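Local coordinates for gamma-glutamyltranspeptidase (Streptomyces lincolnensis, PDB 6J3A), which probably acts on gamma-glutamyl or related substrates as an LmbA-like member of the gamma-glutamyltranspeptidase family of N-terminal-nucleophile hydrolases, at residues P294-S298 with A299-H303; D504-D507 with Q508-H512; D528-G531 with A532-P536; V580-P583 with W584-G587. All blocks are in the same frame, centred on the assembly; numbering follows the deposited sequence.

In the fold
Contacts 2 and 3 are buried and belong to two successive helices, 506-519 and 529-534; contact 1 is partly buried at the start of helix 299-319, and contact 4 lies at the surface beyond strand 577-581. Contacts 1 and 3 share the N-cap theme, through a serine and an aspartate. Contact 1 adds a tyrosine pair, contact 2 a tryptophan over an aliphatic chain, contact 3 a buried amide-carboxylate bond. Contact 4 has no helix and relies on two prolines and one serine hydroxyl. An indole-carboxylate hydrogen bond joins contact 2 to contact 4, whereas contacts 1 and 3, and 3 and 4, meet by packing alone.

Contact 1: P294-S298 with A299-H303; sequences PEYGS and ADYVH
Ser298 ends a type II beta turn that begins at Glu295 and opens directly into the helix carrying Tyr301 and Val302. Gly297 occupies the third place of the turn with a positive phi of 75°. The turn is closed by Ser298 N on Glu295 O, and the first helical turn by Val302 N on Ser298 O at 3.1 Å. Ser298 is the N-cap: its OG accepts a weak bond from Tyr301 N at 3.3 Å and donates to Glu295 O at 2.7 Å. Glu295 O is thus gripped by both the amide and the hydroxyl of Ser298, which closes the turn; the weak cap from Tyr301 N and the Val302 N bond join it to the helix.

Tyr301 carries most of the side-chain contact. With CG anti to the backbone N (chi1 174°), its ring lies back over the turn, and its CD2 comes to 3.4 Å from Gly297 N, which sits over one face. Tyr296 CA makes a CH-pi contact with that ring, 4.2 Å from the centroid. The Tyr296 ring presents its edge to the Tyr301 face in an offset edge-to-face stack, planes at 63°. Pro294 CB packs on Asp300 CB at 3.9 Å.

Both tyrosines press on helix 506-519 through Leu519, and Tyr296 OH bonds to Arg520. Ala299 and Val302 lean on helix 565-573, just beyond which Arg574 forms a salt bridge with Asp300.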
loop_
_atom_site.group_PDB
_atom_site.type_symbol
_atom_site.label_atom_id
_atom_site.label_comp_id
_atom_site.label_asym_id
_atom_site.label_seq_id
_atom_site.Cartn_x
_atom_site.Cartn_y
_atom_site.Cartn_z
ATOM N N PRO A 294 -10.017 16.013 27.629
ATOM C CA PRO A 294 -11.338 15.434 27.406
ATOM C C PRO A 294 -11.260 14.131 26.610
ATOM O O PRO A 294 -10.188 13.748 26.115
ATOM C CB PRO A 294 -12.089 16.515 26.612
ATOM C CG PRO A 294 -11.306 17.767 26.780
ATOM C CD PRO A 294 -9.888 17.339 26.994
ATOM N N GLU A 295 -12.405 13.458 26.529
ATOM C CA GLU A 295 -12.566 12.221 25.768
ATOM C C GLU A 295 -11.974 12.398 24.378
ATOM O O GLU A 295 -12.308 13.356 23.676
ATOM C CB GLU A 295 -14.063 11.889 25.647
ATOM C CG GLU A 295 -14.432 10.731 24.702
ATOM C CD GLU A 295 -14.818 9.432 25.401
ATOM O OE1 GLU A 295 -15.270 8.509 24.682
ATOM O OE2 GLU A 295 -14.670 9.313 26.649
ATOM N N TYR A 296 -11.106 11.475 23.980
ATOM C CA TYR A 296 -10.573 11.489 22.623
ATOM C C TYR A 296 -11.705 11.495 21.574
ATOM O O TYR A 296 -12.676 10.750 21.683
ATOM C CB TYR A 296 -9.641 10.296 22.389
ATOM C CG TYR A 296 -9.298 10.098 20.926
ATOM C CD1 TYR A 296 -8.300 10.856 20.312
ATOM C CD2 TYR A 296 -9.994 9.170 20.151
ATOM C CE1 TYR A 296 -7.992 10.683 18.969
ATOM C CE2 TYR A 296 -9.703 8.990 18.806
ATOM C CZ TYR A 296 -8.702 9.745 18.213
ATOM O OH TYR A 296 -8.430 9.557 16.871
ATOM N N GLY A 297 -11.566 12.352 20.571
ATOM C CA GLY A 297 -12.539 12.470 19.481
ATOM C C GLY A 297 -13.842 13.187 19.795
ATOM O O GLY A 297 -14.706 13.307 18.920
ATOM N N SER A 298 -13.993 13.681 21.020
ATOM C CA SER A 298 -15.228 14.343 21.432
ATOM C C SER A 298 -15.221 15.804 20.991
ATOM O O SER A 298 -14.194 16.330 20.564
ATOM C CB SER A 298 -15.410 14.225 22.945
ATOM O OG SER A 298 -14.433 14.975 23.639
ATOM N N ALA A 299 -16.385 16.437 21.081
ATOM C CA ALA A 299 -16.542 17.851 20.752
ATOM C C ALA A 299 -15.592 18.718 21.601
ATOM O O ALA A 299 -14.808 19.505 21.058
ATOM C CB ALA A 299 -17.995 18.272 20.959
ATOM N N ASP A 300 -15.654 18.531 22.921
ATOM C CA ASP A 300 -14.766 19.211 23.886
ATOM C C ASP A 300 -13.272 19.043 23.546
ATOM O O ASP A 300 -12.492 19.979 23.707
ATOM C CB ASP A 300 -15.017 18.706 25.326
ATOM C CG ASP A 300 -16.432 19.022 25.842
ATOM O OD1 ASP A 300 -17.094 19.917 25.282
ATOM O OD2 ASP A 300 -16.880 18.362 26.813
ATOM N N TYR A 301 -12.889 17.851 23.085
ATOM C CA TYR A 301 -11.514 17.548 22.647
ATOM C C TYR A 301 -11.107 18.368 21.431
ATOM O O TYR A 301 -10.021 18.920 21.391
ATOM C CB TYR A 301 -11.408 16.059 22.325
ATOM C CG TYR A 301 -10.095 15.554 21.721
ATOM C CD1 TYR A 301 -8.999 15.234 22.527
ATOM C CD2 TYR A 301 -9.974 15.338 20.346
ATOM C CE1 TYR A 301 -7.823 14.737 21.981
ATOM C CE2 TYR A 301 -8.798 14.844 19.794
ATOM C CZ TYR A 301 -7.728 14.544 20.614
ATOM O OH TYR A 301 -6.564 14.057 20.057
ATOM N N VAL A 302 -11.984 18.433 20.439
ATOM C CA VAL A 302 -11.733 19.224 19.233
ATOM C C VAL A 302 -11.631 20.708 19.565
ATOM O O VAL A 302 -10.598 21.326 19.296
ATOM C CB VAL A 302 -12.836 18.989 18.174
ATOM C CG1 VAL A 302 -12.742 19.983 17.017
ATOM C CG2 VAL A 302 -12.738 17.578 17.640
ATOM N N HIS A 303 -12.711 21.254 20.136
ATOM C CA HIS A 303 -12.774 22.655 20.606
ATOM C C HIS A 303 -11.506 23.082 21.346
ATOM O O HIS A 303 -10.888 24.087 21.007
ATOM C CB HIS A 303 -13.988 22.879 21.530
ATOM C CG HIS A 303 -14.045 24.255 22.121
ATOM N ND1 HIS A 303 -14.560 25.336 21.439
ATOM C CD2 HIS A 303 -13.617 24.735 23.313
ATOM C CE1 HIS A 303 -14.455 26.419 22.187
ATOM N NE2 HIS A 303 -13.884 26.082 23.329
#

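Contact 2: D504-D507 with Q508-H512; sequences DQQD and QWQLH
Gln505 and Trp509, one helical turn apart, lie side by side and make the aliphatic-aromatic part of this contact. Gln505 CB stands almost on the normal through the indole six-membered ring, 3.4 Å from its centroid, a close CH-pi contact. A chi1 of -61°, with CG anti to the carbonyl carbon, places Gln505 CG 3.8 Å from Trp509 CZ2. The bend at chi2 then directs the amide, whose plane stands 84° from that of the indole.

Among backbone bonds, Gln505 O accepts from both Trp509 N (2.8 Å) and Gln508 N (2.9 Å). Gln510 N on Gln506 O, at 3.1 Å, continues the helix.

One side-chain amide adds a bond to the backbone: Gln508 NE2 donates to Asp504 O at 2.9 Å with a nearly straight N-H (174°). The acceptor lies in the Gln508 amide plane, although NE2 stands above the Asp504 carbonyl plane. Gln508 OE1 accepts from Asn540 N, which fixes the rotation of the amide.

Buried charges are met from elsewhere, Asp504 by Arg316 and Ser546 and Asp507 by Lys272 and Thr484, while Trp509 NE1 donates to Glu586 OE2 in the loop after strand 577-581. The start of helix 506-519 meets helix 280-288 through Asp507 and Leu511, and strand 538-540 through Gln505, Gln508 and Trp509, which all touch His539.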
loop_
_atom_site.group_PDB
_atom_site.type_symbol
_atom_site.label_atom_id
_atom_site.label_comp_id
_atom_site.label_asym_id
_atom_site.label_seq_id
_atom_site.Cartn_x
_atom_site.Cartn_y
_atom_site.Cartn_z
ATOM N N ASP A 504 0.071 25.817 6.240
ATOM C CA ASP A 504 -0.320 26.201 7.601
ATOM C C ASP A 504 -1.112 25.126 8.335
ATOM O O ASP A 504 -1.338 25.234 9.542
ATOM C CB ASP A 504 -1.107 27.513 7.581
ATOM C CG ASP A 504 -0.260 28.681 7.141
ATOM O OD1 ASP A 504 0.886 28.815 7.620
ATOM O OD2 ASP A 504 -0.733 29.461 6.297
ATOM N N GLN A 505 -1.530 24.094 7.614
ATOM C CA GLN A 505 -2.163 22.934 8.232
ATOM C C GLN A 505 -1.169 21.870 8.733
ATOM O O GLN A 505 -1.565 21.020 9.534
ATOM C CB GLN A 505 -3.170 22.299 7.267
ATOM C CG GLN A 505 -4.323 23.212 6.858
ATOM C CD GLN A 505 -4.010 24.102 5.655
ATOM O OE1 GLN A 505 -4.040 23.653 4.513
ATOM N NE2 GLN A 505 -3.726 25.373 5.913
ATOM N N GLN A 506 0.098 21.924 8.295
ATOM C CA GLN A 506 1.101 20.879 8.597
ATOM C C GLN A 506 1.178 20.480 10.071
ATOM O O GLN A 506 1.011 19.305 10.405
ATOM C CB GLN A 506 2.501 21.308 8.151
ATOM C CG GLN A 506 2.756 21.221 6.660
ATOM C CD GLN A 506 4.223 21.038 6.310
ATOM O OE1 GLN A 506 4.694 21.544 5.285
ATOM N NE2 GLN A 506 4.945 20.296 7.137
ATOM N N ASP A 507 1.443 21.459 10.937
ATOM C CA ASP A 507 1.514 21.208 12.380
ATOM C C ASP A 507 0.175 21.355 13.117
ATOM O O ASP A 507 0.159 21.412 14.349
ATOM C CB ASP A 507 2.571 22.097 13.051
ATOM C CG ASP A 507 3.965 21.494 13.023
ATOM O OD1 ASP A 507 4.116 20.254 12.938
ATOM O OD2 ASP A 507 4.923 22.291 13.110
ATOM N N GLN A 508 -0.931 21.437 12.384
ATOM C CA GLN A 508 -2.250 21.207 12.972
ATOM C C GLN A 508 -2.565 19.721 12.800
ATOM O O GLN A 508 -2.871 18.989 13.755
ATOM C CB GLN A 508 -3.320 22.061 12.287
ATOM C CG GLN A 508 -3.002 23.547 12.211
ATOM C CD GLN A 508 -4.200 24.366 11.749
ATOM O OE1 GLN A 508 -5.283 24.288 12.344
ATOM N NE2 GLN A 508 -4.019 25.154 10.681
ATOM N N TRP A 509 -2.462 19.280 11.559
ATOM C CA TRP A 509 -2.757 17.908 11.206
ATOM C C TRP A 509 -1.859 16.940 11.961
ATOM O O TRP A 509 -2.334 15.928 12.470
ATOM C CB TRP A 509 -2.606 17.716 9.695
ATOM C CG TRP A 509 -3.707 18.336 8.868
ATOM C CD1 TRP A 509 -4.996 18.633 9.257
ATOM C CD2 TRP A 509 -3.623 18.676 7.485
ATOM N NE1 TRP A 509 -5.700 19.173 8.201
ATOM C CE2 TRP A 509 -4.885 19.197 7.099
ATOM C CE3 TRP A 509 -2.594 18.600 6.527
ATOM C CZ2 TRP A 509 -5.140 19.645 5.804
ATOM C CZ3 TRP A 509 -2.851 19.028 5.241
ATOM C CH2 TRP A 509 -4.114 19.553 4.890
ATOM N N GLN A 510 -0.575 17.274 12.045
ATOM C CA GLN A 510 0.382 16.462 12.787
ATOM C C GLN A 510 0.070 16.408 14.275
ATOM O O GLN A 510 0.201 15.345 14.882
ATOM C CB GLN A 510 1.813 16.962 12.587
ATOM C CG GLN A 510 2.452 16.464 11.318
ATOM C CD GLN A 510 3.780 17.129 11.039
ATOM O OE1 GLN A 510 3.837 18.293 10.602
ATOM N NE2 GLN A 510 4.867 16.394 11.279
ATOM N N LEU A 511 -0.316 17.543 14.866
ATOM C CA LEU A 511 -0.733 17.548 16.268
ATOM C C LEU A 511 -1.902 16.594 16.482
ATOM O O LEU A 511 -1.887 15.805 17.422
ATOM C CB LEU A 511 -1.130 18.937 16.769
ATOM C CG LEU A 511 -1.527 18.846 18.261
ATOM C CD1 LEU A 511 -0.335 19.126 19.156
ATOM C CD2 LEU A 511 -2.713 19.726 18.609
ATOM N N HIS A 512 -2.903 16.662 15.609
ATOM C CA HIS A 512 -4.073 15.786 15.757
ATOM C C HIS A 512 -3.631 14.324 15.630
ATOM O O HIS A 512 -3.964 13.481 16.477
ATOM C CB HIS A 512 -5.183 16.137 14.753
ATOM C CG HIS A 512 -5.458 17.606 14.651
ATOM N ND1 HIS A 512 -5.247 18.469 15.700
ATOM C CD2 HIS A 512 -5.895 18.368 13.621
ATOM C CE1 HIS A 512 -5.551 19.698 15.323
ATOM N NE2 HIS A 512 -5.947 19.663 14.065
#

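Contact 3: D528-G531 with A532-P536; sequences DLQG and AIDAP
Gln530 and Asp534 meet across one turn of helix, their side chains crossing at an angle. Gln530 starts with CG anti to the backbone N (chi1 -172°) and then bends at chi2, which carries the amide along the helix to the carboxylate. NE2 donates to Asp534 OD1 at 2.7 Å; the acceptor lies in the Gln530 amide plane, but the donor arrives from above the Asp534 carboxylate plane. The two flat groups are turned 67° apart. Both ends have further partners: Gln530 NE2 also bonds to Ala605 O, and Asp534 OD2 accepts from Thr4 N. NE2, OD1 and OD2 all have partners in this buried setting, and together these bonds restrict the rotation of both flat groups. Ile533 CG2 flanks the pair at 3.9 Å from Gln530 NE2.

The segments contain the short helix 529-534, N-capped by Asp528, whose OD1 accepts a weak bond from Gly531 N at 3.2 Å. OD2 of the same carboxylate forms a salt bridge with Arg520, so the cap is fixed to the chain just past helix 506-519. Inside the helix, Ala532 N bonds to Asp528 O, Ile533 N to Leu529 O at 3.0 Å and Asp534 N to Gln530 O at 2.7 Å. The weak bond from Ala535 N to Gly531 O, also 3.0 Å, marks the end, where Ala535 leaves helical backbone angles.

Ala532 CB packs on Phe513, Ala516 and Val517 of helix 506-519, whereas Leu529, Gln530 and Ile533 touch Ala604 of strand 601-605.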
loop_
_atom_site.group_PDB
_atom_site.type_symbol
_atom_site.label_atom_id
_atom_site.label_comp_id
_atom_site.label_asym_id
_atom_site.label_seq_id
_atom_site.Cartn_x
_atom_site.Cartn_y
_atom_site.Cartn_z
ATOM N N ASP A 528 -1.347 2.473 16.596
ATOM C CA ASP A 528 -2.415 2.528 15.602
ATOM C C ASP A 528 -2.150 3.687 14.612
ATOM O O ASP A 528 -2.912 4.668 14.540
ATOM C CB ASP A 528 -3.762 2.678 16.314
ATOM C CG ASP A 528 -4.953 2.603 15.367
ATOM O OD1 ASP A 528 -4.803 2.078 14.240
ATOM O OD2 ASP A 528 -6.049 3.075 15.756
ATOM N N LEU A 529 -1.067 3.550 13.847
ATOM C CA LEU A 529 -0.630 4.578 12.914
ATOM C C LEU A 529 -1.707 4.875 11.872
ATOM O O LEU A 529 -2.146 6.020 11.752
ATOM C CB LEU A 529 0.665 4.161 12.193
ATOM C CG LEU A 529 1.925 3.876 13.026
ATOM C CD1 LEU A 529 3.111 3.545 12.120
ATOM C CD2 LEU A 529 2.286 5.046 13.944
ATOM N N GLN A 530 -2.136 3.849 11.138
ATOM C CA GLN A 530 -3.096 4.052 10.045
ATOM C C GLN A 530 -4.494 4.470 10.529
ATOM O O GLN A 530 -5.160 5.260 9.868
ATOM C CB GLN A 530 -3.187 2.819 9.140
ATOM C CG GLN A 530 -4.012 3.019 7.872
ATOM C CD GLN A 530 -3.372 3.962 6.872
ATOM O OE1 GLN A 530 -2.211 3.782 6.488
ATOM N NE2 GLN A 530 -4.137 4.957 6.416
ATOM N N GLY A 531 -4.930 3.948 11.670
ATOM C CA GLY A 531 -6.204 4.356 12.255
ATOM C C GLY A 531 -6.181 5.825 12.642
ATOM O O GLY A 531 -7.205 6.519 12.549
ATOM N N ALA A 532 -5.009 6.294 13.078
ATOM C CA ALA A 532 -4.805 7.708 13.396
ATOM C C ALA A 532 -4.835 8.564 12.129
ATOM O O ALA A 532 -5.459 9.617 12.109
ATOM C CB ALA A 532 -3.499 7.910 14.148
ATOM N N ILE A 533 -4.186 8.091 11.068
ATOM C CA ILE A 533 -4.208 8.771 9.773
ATOM C C ILE A 533 -5.603 8.814 9.148
ATOM O O ILE A 533 -6.042 9.873 8.705
ATOM C CB ILE A 533 -3.239 8.106 8.783
ATOM C CG1 ILE A 533 -1.793 8.365 9.239
ATOM C CG2 ILE A 533 -3.471 8.637 7.373
ATOM C CD1 ILE A 533 -0.714 7.741 8.384
ATOM N N ASP A 534 -6.256 7.651 9.068
ATOM C CA ASP A 534 -7.653 7.536 8.608
ATOM C C ASP A 534 -8.586 8.445 9.387
ATOM O O ASP A 534 -9.512 9.001 8.809
ATOM C CB ASP A 534 -8.187 6.100 8.741
ATOM C CG ASP A 534 -7.762 5.180 7.594
ATOM O OD1 ASP A 534 -6.796 5.480 6.853
ATOM O OD2 ASP A 534 -8.408 4.119 7.458
ATOM N N ALA A 535 -8.343 8.604 10.689
ATOM C CA ALA A 535 -9.232 9.394 11.543
ATOM C C ALA A 535 -9.612 10.732 10.892
ATOM O O ALA A 535 -8.758 11.392 10.276
ATOM C CB ALA A 535 -8.601 9.636 12.903
ATOM N N PRO A 536 -10.897 11.127 11.014
ATOM C CA PRO A 536 -11.299 12.458 10.589
ATOM C C PRO A 536 -10.377 13.514 11.169
ATOM O O PRO A 536 -10.121 13.517 12.379
ATOM C CB PRO A 536 -12.719 12.601 11.153
ATOM C CG PRO A 536 -13.236 11.211 11.195
ATOM C CD PRO A 536 -12.042 10.357 11.538
#

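Contact 4: V580-P583 with W584-G587; sequences VGPP and WSEG
Ser585 OG, placed between its own backbone N and carbonyl carbon by chi1 62°, reaches back to Pro582 O. Trp584 has CG beside its backbone N (chi1 -65°), which sets the indole next to Pro583. The contact is a bend at Pro582-Pro583, held by the serine side chain, where the chain leaves strand 577-581 for strand 590-594; the first of these is an edge strand, within this chain, of a three-stranded mixed sheet. The Ser585 hydroxyl donates to Pro582 O; the modelled separation of 2.5 Å is very short, and the exact length is doubtful. The same serine packs on the Pro582 ring, Ser585 CB lying 3.6 Å from Pro582 CD. Next to it in sequence, Pro583 CB lies 3.7 Å from Trp584 CD1, and Pro583 O sits over one face of the indole.

Glu560 OE1 receives Ser585 N and Glu586 N, tying the segment after the bend to the neighbouring strand 556-560. Arg562 donates to Pro583 O and makes a cation-pi contact with Trp584, on whose indole Phe2 of the second subunit stacks, so the bend also takes part in the dimer contact. Within the chain, Trp584 CZ3 lies 4.1 Å from Asp534 O.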
loop_
_atom_site.group_PDB
_atom_site.type_symbol
_atom_site.label_atom_id
_atom_site.label_comp_id
_atom_site.label_asym_id
_atom_site.label_seq_id
_atom_site.Cartn_x
_atom_site.Cartn_y
_atom_site.Cartn_z
ATOM N N VAL A 580 -17.720 22.571 6.264
ATOM C CA VAL A 580 -17.697 21.099 6.149
ATOM C C VAL A 580 -17.065 20.681 4.810
ATOM O O VAL A 580 -17.731 20.672 3.779
ATOM C CB VAL A 580 -19.115 20.479 6.303
ATOM C CG1 VAL A 580 -19.061 18.957 6.285
ATOM C CG2 VAL A 580 -19.752 20.920 7.611
ATOM N N GLY A 581 -15.780 20.330 4.851
ATOM C CA GLY A 581 -15.038 19.924 3.661
ATOM C C GLY A 581 -15.344 18.494 3.253
ATOM O O GLY A 581 -16.083 17.790 3.954
ATOM N N PRO A 582 -14.765 18.039 2.124
ATOM C CA PRO A 582 -15.081 16.692 1.660
ATOM C C PRO A 582 -14.563 15.597 2.599
ATOM O O PRO A 582 -13.574 15.819 3.309
ATOM C CB PRO A 582 -14.385 16.602 0.289
ATOM C CG PRO A 582 -14.025 17.992 -0.070
ATOM C CD PRO A 582 -13.820 18.715 1.224
ATOM N N PRO A 583 -15.208 14.415 2.576
ATOM C CA PRO A 583 -14.929 13.342 3.535
ATOM C C PRO A 583 -13.451 12.976 3.646
ATOM O O PRO A 583 -12.958 12.748 4.745
ATOM C CB PRO A 583 -15.704 12.139 2.971
ATOM C CG PRO A 583 -16.584 12.660 1.895
ATOM C CD PRO A 583 -15.977 13.929 1.413
ATOM N N TRP A 584 -12.767 12.921 2.507
ATOM C CA TRP A 584 -11.370 12.489 2.453
ATOM C C TRP A 584 -10.493 13.601 1.895
ATOM O O TRP A 584 -10.000 13.500 0.771
ATOM C CB TRP A 584 -11.265 11.224 1.592
ATOM C CG TRP A 584 -11.978 10.049 2.186
ATOM C CD1 TRP A 584 -13.224 9.608 1.870
ATOM C CD2 TRP A 584 -11.488 9.175 3.214
ATOM N NE1 TRP A 584 -13.545 8.502 2.628
ATOM C CE2 TRP A 584 -12.497 8.215 3.462
ATOM C CE3 TRP A 584 -10.296 9.110 3.948
ATOM C CZ2 TRP A 584 -12.354 7.200 4.408
ATOM C CZ3 TRP A 584 -10.149 8.104 4.892
ATOM C CH2 TRP A 584 -11.173 7.156 5.111
ATOM N N SER A 585 -10.302 14.641 2.710
ATOM C CA SER A 585 -9.697 15.932 2.287
ATOM C C SER A 585 -8.662 16.582 3.221
ATOM O O SER A 585 -7.953 17.490 2.784
ATOM C CB SER A 585 -10.809 16.963 2.082
ATOM O OG SER A 585 -11.515 17.191 3.297
ATOM N N GLU A 586 -8.566 16.136 4.476
ATOM C CA GLU A 586 -7.709 16.768 5.499
ATOM C C GLU A 586 -6.542 15.855 5.854
ATOM O O GLU A 586 -6.745 14.788 6.414
ATOM C CB GLU A 586 -8.507 17.066 6.772
ATOM C CG GLU A 586 -9.628 18.081 6.609
ATOM C CD GLU A 586 -9.113 19.490 6.440
ATOM O OE1 GLU A 586 -9.617 20.200 5.532
ATOM O OE2 GLU A 586 -8.197 19.869 7.214
ATOM N N GLY A 587 -5.334 16.279 5.506
ATOM C CA GLY A 587 -4.098 15.617 5.915
ATOM C C GLY A 587 -3.516 14.755 4.823
ATOM O O GLY A 587 -4.260 14.039 4.152
#